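Local structure of Ispd/ispf bifunctional enzyme (Campylobacter jejuni, 1W55) at the cytidine-5'-monophosphate site. The protein makes 4-diphosphocytidyl-2-C-methyl-D-erythritol from CTP and methylerythritol 4-phosphate, and cyclises the 2-phosphate of that product to 2-C-methyl-D-erythritol 2,4-cyclodiphosphate with release of CMP. Sequence-based numbering; all coordinates share one arbitrary frame. Chains: chain A/B/C, Ispd/ispf bifunctional enzyme.

Site 1: the cytidine-5'-monophosphate site. Residues chain A 309, 312-315, 318, 340-342, 344; chain B 217, 243, 265-268. With C (cytidine-5'-monophosphate), chain D; MG (magnesium ion), chain E.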
loop_
_atom_site.group_PDB
_atom_site.type_symbol
_atom_site.label_atom_id
_atom_site.label_comp_id
_atom_site.label_asym_id
_atom_site.label_seq_id
_atom_site.Cartn_x
_atom_site.Cartn_y
_atom_site.Cartn_z
ATOM N N ALA A 309 -11.669 -8.982 -52.186
ATOM C CA ALA A 309 -11.308 -9.651 -53.429
ATOM C C ALA A 309 -12.435 -10.558 -53.906
ATOM O O ALA A 309 -12.954 -11.386 -53.141
ATOM C CB ALA A 309 -10.025 -10.451 -53.252
ATOM N N PRO A 312 -8.945 -14.893 -55.753
ATOM C CA PRO A 312 -9.474 -16.218 -55.410
ATOM C C PRO A 312 -9.965 -16.279 -53.974
ATOM O O PRO A 312 -9.783 -15.303 -53.237
ATOM C CB PRO A 312 -8.253 -17.128 -55.578
ATOM C CG PRO A 312 -7.099 -16.268 -55.332
ATOM C CD PRO A 312 -7.478 -14.853 -55.674
ATOM N N LYS A 313 -10.584 -17.398 -53.598
ATOM C CA LYS A 313 -11.056 -17.627 -52.234
ATOM C C LYS A 313 -9.859 -17.806 -51.314
ATOM O O LYS A 313 -8.961 -18.586 -51.606
ATOM C CB LYS A 313 -11.972 -18.862 -52.162
ATOM C CG LYS A 313 -13.332 -18.563 -51.523
ATOM C CD LYS A 313 -13.942 -19.768 -50.812
ATOM C CE LYS A 313 -15.031 -19.340 -49.805
ATOM N NZ LYS A 313 -16.187 -18.586 -50.412
ATOM N N LEU A 314 -9.855 -17.070 -50.208
ATOM C CA LEU A 314 -8.728 -17.057 -49.277
ATOM C C LEU A 314 -8.881 -18.020 -48.117
ATOM O O LEU A 314 -7.962 -18.186 -47.322
ATOM C CB LEU A 314 -8.504 -15.638 -48.735
ATOM C CG LEU A 314 -8.147 -14.551 -49.754
ATOM C CD1 LEU A 314 -7.748 -13.304 -49.011
ATOM C CD2 LEU A 314 -7.017 -15.000 -50.669
ATOM N N LYS A 315 -10.050 -18.635 -48.015
ATOM C CA LYS A 315 -10.410 -19.498 -46.888
ATOM C C LYS A 315 -9.302 -20.453 -46.428
ATOM O O LYS A 315 -8.956 -20.496 -45.224
ATOM C CB LYS A 315 -11.685 -20.285 -47.235
ATOM C CG LYS A 315 -12.109 -21.346 -46.215
ATOM C CD LYS A 315 -13.268 -22.165 -46.767
ATOM C CE LYS A 315 -14.097 -22.775 -45.653
ATOM N NZ LYS A 315 -13.521 -24.032 -45.099
ATOM N N LYS A 318 -5.997 -18.626 -44.784
ATOM C CA LYS A 318 -6.092 -17.620 -43.722
ATOM C C LYS A 318 -5.233 -17.950 -42.507
ATOM O O LYS A 318 -4.547 -17.076 -41.991
ATOM C CB LYS A 318 -7.550 -17.383 -43.313
ATOM C CG LYS A 318 -8.340 -16.592 -44.328
ATOM C CD LYS A 318 -9.849 -16.735 -44.063
ATOM C CE LYS A 318 -10.668 -16.029 -45.147
ATOM N NZ LYS A 318 -12.133 -16.230 -44.967
ATOM N N ALA A 340 -11.925 -11.931 -45.190
ATOM C CA ALA A 340 -12.100 -11.619 -46.600
ATOM C C ALA A 340 -13.560 -11.407 -46.956
ATOM O O ALA A 340 -14.439 -11.957 -46.316
ATOM C CB ALA A 340 -11.484 -12.735 -47.480
ATOM N N THR A 341 -13.808 -10.609 -47.987
ATOM C CA THR A 341 -15.144 -10.478 -48.558
ATOM C C THR A 341 -15.032 -10.202 -50.056
ATOM O O THR A 341 -14.023 -9.654 -50.521
ATOM C CB THR A 341 -15.969 -9.353 -47.840
ATOM O OG1 THR A 341 -17.271 -9.253 -48.439
ATOM C CG2 THR A 341 -15.357 -7.951 -48.093
ATOM N N THR A 342 -16.044 -10.605 -50.818
ATOM C CA THR A 342 -16.184 -10.110 -52.189
ATOM C C THR A 342 -16.997 -8.818 -52.134
ATOM O O THR A 342 -17.455 -8.412 -51.061
ATOM C CB THR A 342 -16.882 -11.139 -53.109
ATOM O OG1 THR A 342 -18.266 -11.246 -52.746
ATOM C CG2 THR A 342 -16.319 -12.588 -52.917
ATOM N N GLU A 344 -19.673 -8.618 -54.284
ATOM C CA GLU A 344 -20.877 -9.045 -55.009
ATOM C C GLU A 344 -20.788 -8.683 -56.481
ATOM O O GLU A 344 -21.786 -8.264 -57.080
ATOM C CB GLU A 344 -22.142 -8.390 -54.419
ATOM C CG GLU A 344 -22.386 -8.665 -52.951
ATOM C CD GLU A 344 -22.353 -10.135 -52.629
ATOM O OE1 GLU A 344 -23.184 -10.890 -53.183
ATOM O OE2 GLU A 344 -21.488 -10.536 -51.825
ATOM N N ASP B 217 -18.244 -4.945 -45.446
ATOM C CA ASP B 217 -19.123 -5.793 -46.218
ATOM C C ASP B 217 -19.901 -4.993 -47.246
ATOM O O ASP B 217 -20.194 -3.810 -47.043
ATOM C CB ASP B 217 -20.082 -6.545 -45.304
ATOM C CG ASP B 217 -20.497 -7.890 -45.880
ATOM O OD1 ASP B 217 -19.981 -8.298 -46.955
ATOM O OD2 ASP B 217 -21.342 -8.603 -45.321
ATOM N N HIS B 243 -27.880 -13.234 -48.803
ATOM C CA HIS B 243 -27.251 -13.096 -47.480
ATOM C C HIS B 243 -28.282 -13.014 -46.355
ATOM O O HIS B 243 -28.393 -11.986 -45.659
ATOM C CB HIS B 243 -26.335 -11.863 -47.434
ATOM C CG HIS B 243 -25.225 -11.904 -48.434
ATOM N ND1 HIS B 243 -25.300 -11.265 -49.651
ATOM C CD2 HIS B 243 -24.027 -12.537 -48.411
ATOM C CE1 HIS B 243 -24.189 -11.485 -50.331
ATOM N NE2 HIS B 243 -23.399 -12.254 -49.599
ATOM N N ASP B 265 -13.858 -14.921 -39.685
ATOM C CA ASP B 265 -14.895 -14.047 -40.242
ATOM C C ASP B 265 -16.244 -14.765 -40.347
ATOM O O ASP B 265 -16.364 -15.939 -39.975
ATOM C CB ASP B 265 -14.455 -13.406 -41.576
ATOM C CG ASP B 265 -14.236 -14.417 -42.688
ATOM O OD1 ASP B 265 -13.318 -14.200 -43.518
ATOM O OD2 ASP B 265 -14.936 -15.445 -42.830
ATOM N N ILE B 266 -17.252 -14.060 -40.845
ATOM C CA ILE B 266 -18.625 -14.557 -40.801
ATOM C C ILE B 266 -18.823 -15.839 -41.646
ATOM O O ILE B 266 -19.568 -16.742 -41.250
ATOM C CB ILE B 266 -19.634 -13.427 -41.146
ATOM C CG1 ILE B 266 -21.071 -13.847 -40.780
ATOM C CG2 ILE B 266 -19.495 -12.982 -42.604
ATOM C CD1 ILE B 266 -22.124 -12.696 -40.849
ATOM N N GLY B 267 -18.117 -15.909 -42.774
ATOM C CA GLY B 267 -18.145 -17.055 -43.659
ATOM C C GLY B 267 -17.530 -18.307 -43.073
ATOM O O GLY B 267 -17.943 -19.402 -43.430
ATOM N N GLU B 268 -16.545 -18.149 -42.187
ATOM C CA GLU B 268 -15.960 -19.280 -41.465
ATOM C C GLU B 268 -16.897 -19.753 -40.346
ATOM O O GLU B 268 -16.951 -20.943 -40.038
ATOM C CB GLU B 268 -14.589 -18.911 -40.872
ATOM C CG GLU B 268 -13.608 -18.242 -41.847
ATOM C CD GLU B 268 -13.041 -19.202 -42.892
ATOM O OE1 GLU B 268 -12.892 -20.410 -42.579
ATOM O OE2 GLU B 268 -12.748 -18.754 -44.030
HETATM O OP3 C D . -19.427 -12.113 -48.154
HETATM P P C D . -19.073 -12.872 -49.398
HETATM O OP1 C D . -18.304 -12.064 -50.393
HETATM O OP2 C D . -20.270 -13.560 -49.988
HETATM O "O5'" C D . -18.068 -14.021 -48.912
HETATM C "C5'" C D . -18.486 -15.058 -48.035
HETATM C "C4'" C D . -17.280 -15.625 -47.290
HETATM O "O4'" C D . -16.287 -16.146 -48.189
HETATM C "C3'" C D . -16.521 -14.612 -46.433
HETATM O "O3'" C D . -17.096 -14.459 -45.138
HETATM C "C2'" C D . -15.125 -15.208 -46.358
HETATM O "O2'" C D . -15.105 -16.237 -45.373
HETATM C "C1'" C D . -14.961 -15.943 -47.670
HETATM N N1 C D . -14.113 -15.300 -48.703
HETATM C C2 C D . -12.784 -15.731 -48.905
HETATM O O2 C D . -12.306 -16.625 -48.174
HETATM N N3 C D . -12.011 -15.181 -49.878
HETATM C C4 C D . -12.502 -14.201 -50.673
HETATM N N4 C D . -11.735 -13.644 -51.650
HETATM C C5 C D . -13.803 -13.752 -50.481
HETATM C C6 C D . -14.602 -14.326 -49.492
HETATM MG MG MG E . -19.269 -10.184 -47.846
HETATM O O HOH W 1 -21.052 -10.815 -46.751
HETATM O O HOH W 2 -18.385 -10.656 -46.079
HETATM O O HOH W 3 -20.029 -9.455 -49.720
HETATM O O HOH W 4 -16.516 -11.930 -44.392
HETATM O O HOH W 5 -21.139 -13.108 -52.384
HETATM O O HOH W 6 -14.957 -18.992 -46.110
#
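A:Lys313 packs CG against one face of the cytosine, 3.9 Å from base atom C2, and carries CE and NZ on to the ribose, the chain bending at chi4 (60°) so that NZ makes a weak hydrogen bond to the ring oxygen O4'. A long, flexible chain suits this place because it is oily at CG, over the base, and charged only at its end. From the opposite face comes A:Ala340, whose methyl CB sits 3.5 Å from the ring centroid; a small residue lets the strand 336-341 approach closely enough to clamp the base flat.

The edge of the cytosine is read by main-chain atoms. The amino group N4 donates almost straight to the carbonyl O of A:Ala309, approaching from above the carbonyl plane, while the N-H of A:Leu314 points at N3 at 2.9 Å, a pattern that would favour cytosine over uracil.

Chain B holds the ribose. Carboxylate oxygen OD2 of B:Asp265 receives the 2'-hydroxyl O2' at 2.7 Å, and the N-H of B:Glu268 meets the same oxygen nearly along its C-O axis. The other oxygen, OD1, takes A:Lys318 NZ on its syn lone pair at 2.8 Å and the A:Ala340 N-H on its anti one, so the carboxylate cannot easily rotate. A:Lys318 also meets B:Glu268 tip to tip, and these salt bridges tie the chains together.

At the phosphate, A:Thr342 grips OP1 with both its N-H and its hydroxyl, OG1 held in the crowded position (chi1 70°). Magnesium binds phosphate oxygen OP3 at 2.0 Å, B:Asp217 OD1 at 2.2 Å, A:Thr341 OG1 at 2.3 Å and waters, in a distorted six-coordinate shell that probably offsets phosphate charge. This is the cyclodiphosphate synthase (IspF) active site, built across two subunits, where CMP is the released product.

Site 2: the cytidine-5'-monophosphate site. Residues chain A 9-12, 53, 73-76, 79, 96-98, 191; chain C 139. With C (cytidine-5'-monophosphate), chain F.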
loop_
_atom_site.group_PDB
_atom_site.type_symbol
_atom_site.label_atom_id
_atom_site.label_comp_id
_atom_site.label_asym_id
_atom_site.label_seq_id
_atom_site.Cartn_x
_atom_site.Cartn_y
_atom_site.Cartn_z
ATOM N N LEU A 9 21.997 16.103 -22.694
ATOM C CA LEU A 9 22.710 15.317 -23.696
ATOM C C LEU A 9 21.924 14.044 -24.008
ATOM O O LEU A 9 21.848 13.155 -23.183
ATOM C CB LEU A 9 24.137 15.003 -23.209
ATOM C CG LEU A 9 25.073 16.221 -23.088
ATOM C CD1 LEU A 9 26.358 15.840 -22.413
ATOM C CD2 LEU A 9 25.373 16.866 -24.458
ATOM N N ALA A 10 21.355 13.966 -25.205
ATOM C CA ALA A 10 20.398 12.913 -25.538
ATOM C C ALA A 10 20.611 12.326 -26.933
ATOM O O ALA A 10 19.717 11.667 -27.466
ATOM C CB ALA A 10 18.971 13.450 -25.413
ATOM N N ALA A 11 21.784 12.566 -27.518
ATOM C CA ALA A 11 22.097 12.042 -28.849
ATOM C C ALA A 11 22.862 10.726 -28.781
ATOM O O ALA A 11 23.177 10.230 -27.704
ATOM C CB ALA A 11 22.869 13.083 -29.675
ATOM N N GLY A 12 23.152 10.162 -29.949
ATOM C CA GLY A 12 23.857 8.897 -30.051
ATOM C C GLY A 12 22.961 7.692 -29.818
ATOM O O GLY A 12 21.875 7.800 -29.233
ATOM N N THR A 53 20.538 17.825 -27.190
ATOM C CA THR A 53 21.211 17.240 -28.344
ATOM C C THR A 53 20.469 15.975 -28.736
ATOM O O THR A 53 20.004 15.230 -27.874
ATOM C CB THR A 53 22.690 16.931 -28.054
ATOM O OG1 THR A 53 22.774 15.864 -27.104
ATOM C CG2 THR A 53 23.383 18.107 -27.377
ATOM N N GLY A 73 26.833 15.021 -32.145
ATOM C CA GLY A 73 28.070 14.722 -32.854
ATOM C C GLY A 73 28.428 13.260 -32.674
ATOM O O GLY A 73 27.587 12.469 -32.228
ATOM N N ASP A 74 29.677 12.906 -32.989
ATOM C CA ASP A 74 30.157 11.520 -32.886
ATOM C C ASP A 74 30.425 11.064 -31.447
ATOM O O ASP A 74 30.468 9.868 -31.155
ATOM C CB ASP A 74 31.439 11.335 -33.713
ATOM C CG ASP A 74 31.221 11.544 -35.217
ATOM O OD1 ASP A 74 30.062 11.684 -35.662
ATOM O OD2 ASP A 74 32.173 11.581 -36.032
ATOM N N THR A 75 30.649 12.018 -30.553
ATOM C CA THR A 75 30.870 11.694 -29.152
ATOM C C THR A 75 30.057 12.634 -28.273
ATOM O O THR A 75 29.597 13.688 -28.726
ATOM C CB THR A 75 32.368 11.826 -28.790
ATOM O OG1 THR A 75 32.799 13.168 -29.051
ATOM C CG2 THR A 75 33.252 10.972 -29.705
ATOM N N ARG A 76 29.902 12.244 -27.011
ATOM C CA ARG A 76 29.349 13.114 -25.982
ATOM C C ARG A 76 29.942 14.525 -26.058
ATOM O O ARG A 76 29.201 15.519 -26.137
ATOM C CB ARG A 76 29.605 12.493 -24.604
ATOM C CG ARG A 76 28.848 13.149 -23.451
ATOM C CD ARG A 76 29.214 12.568 -22.086
ATOM N NE ARG A 76 28.441 13.142 -20.985
ATOM C CZ ARG A 76 28.671 14.331 -20.417
ATOM N NH1 ARG A 76 29.654 15.126 -20.847
ATOM N NH2 ARG A 76 27.901 14.734 -19.410
ATOM N N SER A 79 28.814 16.449 -29.208
ATOM C CA SER A 79 27.440 16.936 -29.049
ATOM C C SER A 79 27.413 18.142 -28.122
ATOM O O SER A 79 26.770 19.149 -28.416
ATOM C CB SER A 79 26.518 15.840 -28.514
ATOM O OG SER A 79 26.535 14.708 -29.370
ATOM N N ASP A 96 23.403 14.112 -18.600
ATOM C CA ASP A 96 22.969 12.952 -19.381
ATOM C C ASP A 96 21.454 12.762 -19.223
ATOM O O ASP A 96 20.969 12.753 -18.098
ATOM C CB ASP A 96 23.669 11.689 -18.864
ATOM C CG ASP A 96 25.194 11.846 -18.736
ATOM O OD1 ASP A 96 25.822 12.585 -19.526
ATOM O OD2 ASP A 96 25.854 11.236 -17.875
ATOM N N VAL A 97 20.699 12.591 -20.312
ATOM C CA VAL A 97 19.259 12.283 -20.155
ATOM C C VAL A 97 19.047 10.954 -19.467
ATOM O O VAL A 97 18.016 10.745 -18.839
ATOM C CB VAL A 97 18.414 12.227 -21.477
ATOM C CG1 VAL A 97 17.993 13.587 -21.924
ATOM C CG2 VAL A 97 19.094 11.432 -22.579
ATOM N N ALA A 98 20.014 10.053 -19.597
ATOM C CA ALA A 98 19.893 8.720 -19.020
ATOM C C ALA A 98 19.998 8.722 -17.494
ATOM O O ALA A 98 19.745 7.702 -16.860
ATOM C CB ALA A 98 20.903 7.759 -19.646
ATOM N N LYS A 191 23.108 6.512 -14.013
ATOM C CA LYS A 191 22.877 6.561 -15.450
ATOM C C LYS A 191 22.350 5.225 -15.964
ATOM O O LYS A 191 22.990 4.184 -15.796
ATOM C CB LYS A 191 24.174 6.941 -16.161
ATOM C CG LYS A 191 24.070 7.109 -17.672
ATOM C CD LYS A 191 25.311 7.797 -18.238
ATOM C CE LYS A 191 26.509 6.863 -18.261
ATOM N NZ LYS A 191 27.805 7.599 -18.408
ATOM N N ARG C 139 36.850 3.532 -17.777
ATOM C CA ARG C 139 35.799 2.968 -16.924
ATOM C C ARG C 139 35.387 1.551 -17.304
ATOM O O ARG C 139 34.970 0.781 -16.442
ATOM C CB ARG C 139 34.580 3.895 -16.861
ATOM C CG ARG C 139 33.853 4.107 -18.192
ATOM C CD ARG C 139 33.006 5.363 -18.220
ATOM N NE ARG C 139 32.262 5.493 -19.469
ATOM C CZ ARG C 139 31.534 6.548 -19.805
ATOM N NH1 ARG C 139 31.436 7.582 -18.977
ATOM N NH2 ARG C 139 30.890 6.569 -20.969
HETATM O OP3 C F . 27.417 7.282 -21.158
HETATM P P C F . 27.752 7.882 -22.503
HETATM O OP1 C F . 27.512 6.926 -23.644
HETATM O OP2 C F . 29.058 8.641 -22.547
HETATM O "O5'" C F . 26.592 8.973 -22.756
HETATM C "C5'" C F . 26.384 10.069 -21.878
HETATM C "C4'" C F . 25.303 10.992 -22.442
HETATM O "O4'" C F . 25.767 11.695 -23.602
HETATM C "C3'" C F . 24.052 10.243 -22.857
HETATM O "O3'" C F . 22.949 10.958 -22.331
HETATM C "C2'" C F . 24.040 10.295 -24.370
HETATM O "O2'" C F . 22.726 10.337 -24.915
HETATM C "C1'" C F . 24.817 11.568 -24.660
HETATM N N1 C F . 25.514 11.471 -25.941
HETATM C C2 C F . 25.330 12.498 -26.882
HETATM O O2 C F . 24.584 13.478 -26.616
HETATM N N3 C F . 25.971 12.410 -28.066
HETATM C C4 C F . 26.766 11.347 -28.363
HETATM N N4 C F . 27.392 11.280 -29.567
HETATM C C5 C F . 26.954 10.322 -27.441
HETATM C C6 C F . 26.305 10.411 -26.216
HETATM O O HOH W 7 30.020 9.729 -19.973
HETATM O O HOH W 8 28.192 8.414 -30.152
#
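In the IspD/TarI cytidylyltransferase half, CMP occupies the nucleotide pocket formed partly by the Leu-Ala-Ala-Gly segment in which strand 4-9 ends and the loop begins, in the place expected for the nucleoside part of CTP. A:Arg76, the first residue of helix 76-84, covers the face of the cytosine opposite A:Ala11 CB with its CA and runs on past the ribose. Beyond CB, which skirts the ribose ring oxygen, CG is anti to the backbone N (chi1 -169°) and lies 3.4 Å from O4'. The chain stays extended, so CD passes beside C5', and the guanidinium reaches the end of A:Asp96 side-on: NE, at 3.0 Å, and NH2 both donate to OD1, NE along its syn lone pair. A:Leu9 CD1 caps the guanidinium face. Arginine suits this path because its long methylene stem packs on the sugar while its flat end locks onto the carboxylate.

Two hydroxyl side chains and main-chain groups read the base. A:Ser79 OG accepts the N-H of A:Gly73, which leaves its hydroxyl proton to be given to N3 at 2.7 Å; an acceptor nitrogen of this kind is what cytosine, unlike uracil, presents there. In the same way A:Thr53 OG1, which accepts the A:Ala10 N-H, donates to the base oxygen O2 at 3.0 Å, and A:Ala11 N-H shares that oxygen. The A:Gly73 carbonyl takes N4 from above its plane.

Main-chain oxygens hold the ribose: A:Leu9 O receives the 3'-hydroxyl O3' at 2.6 Å, and A:Ala11 O takes the 2'-hydroxyl O2' in its plane, on a lone pair.

A:Lys191, bent at chi3 (74°), brings NZ to phosphate oxygen OP3 at 2.8 Å. From chain C, the extended C:Arg139 meets OP2 at 3.2 Å with NH2, in the guanidinium plane, and NH1 holds a water that also touches OP2. Both cations are predicted to position methylerythritol 4-phosphate for attack.

Site 1 and site 2 lie about 53 Å apart, measured between the centres of their C-alpha atoms, and have no residue in common, although chain A contributes to both. It pairs with chain B at site 1 and with chain C at site 2, so each kind of active site is completed by a different neighbour. Together the two contacts probably help link the subunits into the hexamer. The chemistry is separated too: the sites perform steps two and four of the pathway, with a phosphorylation by another enzyme between them, and the structure alone does not show direct transfer of intermediates.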